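Transcriptional regulator kdgR (Escherichia coli, PDB 1YSP) represses transcription of genes for the uptake and breakdown of 2-keto-3-deoxygluconate, and is represented here by its C-terminal, IclR-type effector-binding domain. Local coordinates at residues L68-R73 / D104-Q109. Residues are numbered along the deposited sequence; the frame is centred on the assembly and turned at random.
Sequences LAWRDR and DQVREQ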
loop_
_atom_site.group_PDB
_atom_site.type_symbol
_atom_site.label_atom_id
_atom_site.label_comp_id
_atom_site.label_asym_id
_atom_site.label_seq_id
_atom_site.Cartn_x
_atom_site.Cartn_y
_atom_site.Cartn_z
ATOM N N LEU A 68 5.147 -0.646 -6.630
ATOM C CA LEU A 68 5.415 -0.961 -8.047
ATOM C C LEU A 68 4.808 -0.063 -9.086
ATOM O O LEU A 68 5.389 0.059 -10.184
ATOM C CB LEU A 68 4.958 -2.413 -8.363
ATOM C CG LEU A 68 5.599 -3.517 -7.517
ATOM C CD1 LEU A 68 4.989 -4.946 -7.878
ATOM C CD2 LEU A 68 7.165 -3.571 -7.585
ATOM N N ALA A 69 3.616 0.505 -8.827
ATOM C CA ALA A 69 2.814 1.178 -9.863
ATOM C C ALA A 69 3.457 2.393 -10.542
ATOM O O ALA A 69 3.198 2.639 -11.708
ATOM C CB ALA A 69 1.392 1.514 -9.383
ATOM N N TRP A 70 4.279 3.141 -9.828
ATOM C CA TRP A 70 4.924 4.319 -10.444
ATOM C C TRP A 70 6.350 4.017 -10.999
ATOM O O TRP A 70 7.048 4.934 -11.495
ATOM C CB TRP A 70 4.975 5.483 -9.427
ATOM C CG TRP A 70 3.628 6.153 -9.214
ATOM C CD1 TRP A 70 3.181 7.285 -9.820
ATOM C CD2 TRP A 70 2.548 5.698 -8.367
ATOM N NE1 TRP A 70 1.887 7.549 -9.434
ATOM C CE2 TRP A 70 1.491 6.612 -8.515
ATOM C CE3 TRP A 70 2.384 4.607 -7.497
ATOM C CZ2 TRP A 70 0.278 6.476 -7.832
ATOM C CZ3 TRP A 70 1.178 4.480 -6.796
ATOM C CH2 TRP A 70 0.141 5.409 -6.990
ATOM N N ARG A 71 6.773 2.760 -10.910
ATOM C CA ARG A 71 8.147 2.382 -11.256
ATOM C C ARG A 71 8.311 2.150 -12.730
ATOM O O ARG A 71 7.323 1.881 -13.431
ATOM C CB ARG A 71 8.590 1.121 -10.529
ATOM C CG ARG A 71 9.098 1.344 -9.173
ATOM C CD ARG A 71 9.899 0.145 -8.797
ATOM N NE ARG A 71 9.806 -0.120 -7.379
ATOM C CZ ARG A 71 10.638 0.354 -6.459
ATOM N NH1 ARG A 71 10.434 0.042 -5.186
ATOM N NH2 ARG A 71 11.667 1.133 -6.790
ATOM N N ASP A 72 9.568 2.278 -13.199
ATOM C CA ASP A 72 9.916 1.915 -14.572
ATOM C C ASP A 72 9.443 0.473 -14.740
ATOM O O ASP A 72 9.758 -0.385 -13.910
ATOM C CB ASP A 72 11.437 2.070 -14.819
ATOM C CG ASP A 72 11.907 1.480 -16.178
ATOM O OD1 ASP A 72 11.300 1.778 -17.243
ATOM O OD2 ASP A 72 12.907 0.720 -16.172
ATOM N N ARG A 73 8.662 0.228 -15.790
ATOM C CA ARG A 73 8.050 -1.077 -16.019
ATOM C C ARG A 73 9.074 -2.189 -16.323
ATOM O O ARG A 73 8.734 -3.385 -16.334
ATOM C CB ARG A 73 7.013 -0.990 -17.136
ATOM C CG ARG A 73 5.966 -2.112 -17.095
ATOM C CD ARG A 73 4.583 -1.646 -16.572
ATOM N NE ARG A 73 4.667 -0.874 -15.328
ATOM C CZ ARG A 73 3.629 -0.331 -14.690
ATOM N NH1 ARG A 73 2.383 -0.476 -15.155
ATOM N NH2 ARG A 73 3.833 0.361 -13.567
ATOM N N ASP A 104 -1.410 -0.340 -13.805
ATOM C CA ASP A 104 -1.867 0.791 -14.635
ATOM C C ASP A 104 -3.019 1.514 -13.938
ATOM O O ASP A 104 -3.025 2.765 -13.837
ATOM C CB ASP A 104 -2.360 0.349 -16.024
ATOM C CG ASP A 104 -1.254 -0.114 -16.953
ATOM O OD1 ASP A 104 -0.074 0.172 -16.741
ATOM O OD2 ASP A 104 -1.615 -0.821 -17.924
ATOM N N GLN A 105 -4.011 0.750 -13.480
ATOM C CA GLN A 105 -5.169 1.339 -12.809
ATOM C C GLN A 105 -4.743 2.006 -11.484
ATOM O O GLN A 105 -5.253 3.101 -11.145
ATOM C CB GLN A 105 -6.237 0.289 -12.554
ATOM C CG GLN A 105 -7.423 0.758 -11.764
ATOM C CD GLN A 105 -8.291 1.703 -12.569
ATOM O OE1 GLN A 105 -8.214 1.710 -13.809
ATOM N NE2 GLN A 105 -9.102 2.516 -11.888
ATOM N N VAL A 106 -3.841 1.356 -10.748
ATOM C CA VAL A 106 -3.356 1.945 -9.484
ATOM C C VAL A 106 -2.747 3.354 -9.754
ATOM O O VAL A 106 -3.108 4.329 -9.092
ATOM C CB VAL A 106 -2.327 0.985 -8.775
ATOM C CG1 VAL A 106 -1.622 1.677 -7.574
ATOM C CG2 VAL A 106 -3.036 -0.292 -8.278
ATOM N N ARG A 107 -1.825 3.430 -10.708
ATOM C CA ARG A 107 -1.219 4.722 -11.076
ATOM C C ARG A 107 -2.291 5.746 -11.489
ATOM O O ARG A 107 -2.311 6.908 -10.984
ATOM C CB ARG A 107 -0.097 4.545 -12.124
ATOM C CG ARG A 107 0.967 5.659 -12.115
ATOM C CD ARG A 107 2.007 5.511 -13.253
ATOM N NE ARG A 107 2.543 6.840 -13.594
ATOM C CZ ARG A 107 3.823 7.221 -13.514
ATOM N NH1 ARG A 107 4.781 6.374 -13.141
ATOM N NH2 ARG A 107 4.153 8.471 -13.839
ATOM N N GLU A 108 -3.217 5.313 -12.329
ATOM C CA GLU A 108 -4.294 6.166 -12.843
ATOM C C GLU A 108 -5.168 6.747 -11.717
ATOM O O GLU A 108 -5.496 7.926 -11.746
ATOM C CB GLU A 108 -5.130 5.357 -13.829
ATOM C CG GLU A 108 -6.190 6.084 -14.562
ATOM C CD GLU A 108 -7.010 5.104 -15.334
ATOM O OE1 GLU A 108 -8.144 4.818 -14.886
ATOM O OE2 GLU A 108 -6.480 4.552 -16.329
ATOM N N GLN A 109 -5.532 5.922 -10.733
ATOM C CA GLN A 109 -6.473 6.344 -9.674
ATOM C C GLN A 109 -5.800 6.930 -8.435
ATOM O O GLN A 109 -6.474 7.567 -7.630
ATOM C CB GLN A 109 -7.420 5.201 -9.297
ATOM C CG GLN A 109 -6.706 4.056 -8.532
ATOM C CD GLN A 109 -7.564 2.795 -8.454
ATOM O OE1 GLN A 109 -8.631 2.723 -9.061
ATOM N NE2 GLN A 109 -7.114 1.813 -7.701
HETATM O O HOH W 1 7.097 7.624 -11.751
#
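Asp104 meets Arg73 in a salt bridge, carboxylate OD1 to guanidinium NH1 at 3.0 Å. OD1 comes in at the guanidinium edge, and the two flat groups lie only 12° from coplanar. Arg73 gets there on a chain bent at chi2 and chi3, which brings its tip back to Ala69; there NH2 gives a weak bond to Ala69 O, while Leu100 and Leu103 of helix 96-109 pack against the side chain. Two residues on from Asp104, buried Val106 presents CG1 to the methyl of Ala69, CB to CG1 at 3.5 Å. The same CG1 touches Trp70 CZ3, and Val106 also touches Lys65 and Val66, earlier in helix 62-69. Arg107 then sets CG over one face of the indole. With CG anti to its backbone N (chi1 -155°), the extended chain continues past the CD1 edge of Trp70, and CG sits 3.6 Å from the centroid of the five-membered ring in a CH-pi contact. Further out, the guanidinium lays a face over Trp70 CD1, its plane tilted 35° from the ring. A water joins the far end, donating to Trp70 O at 2.7 Å and accepting from Arg107 NH1. An alanine in place of Trp70 would probably leave the Arg107 chain without the surface it lies on, free to swing, and uncover one side of Val106. Within the C-terminal IclR-type domain, of the GAF clan, the contact thus joins helices 62-69 and 96-109 in two layers: a small buried apolar patch, and a more exposed polar side where Arg73 and Arg107 reach across. Near Ala69 O and Trp70 O, where helix 62-69 gives way to the loop, these positive groups probably offset the partial negative charge of the carbonyls.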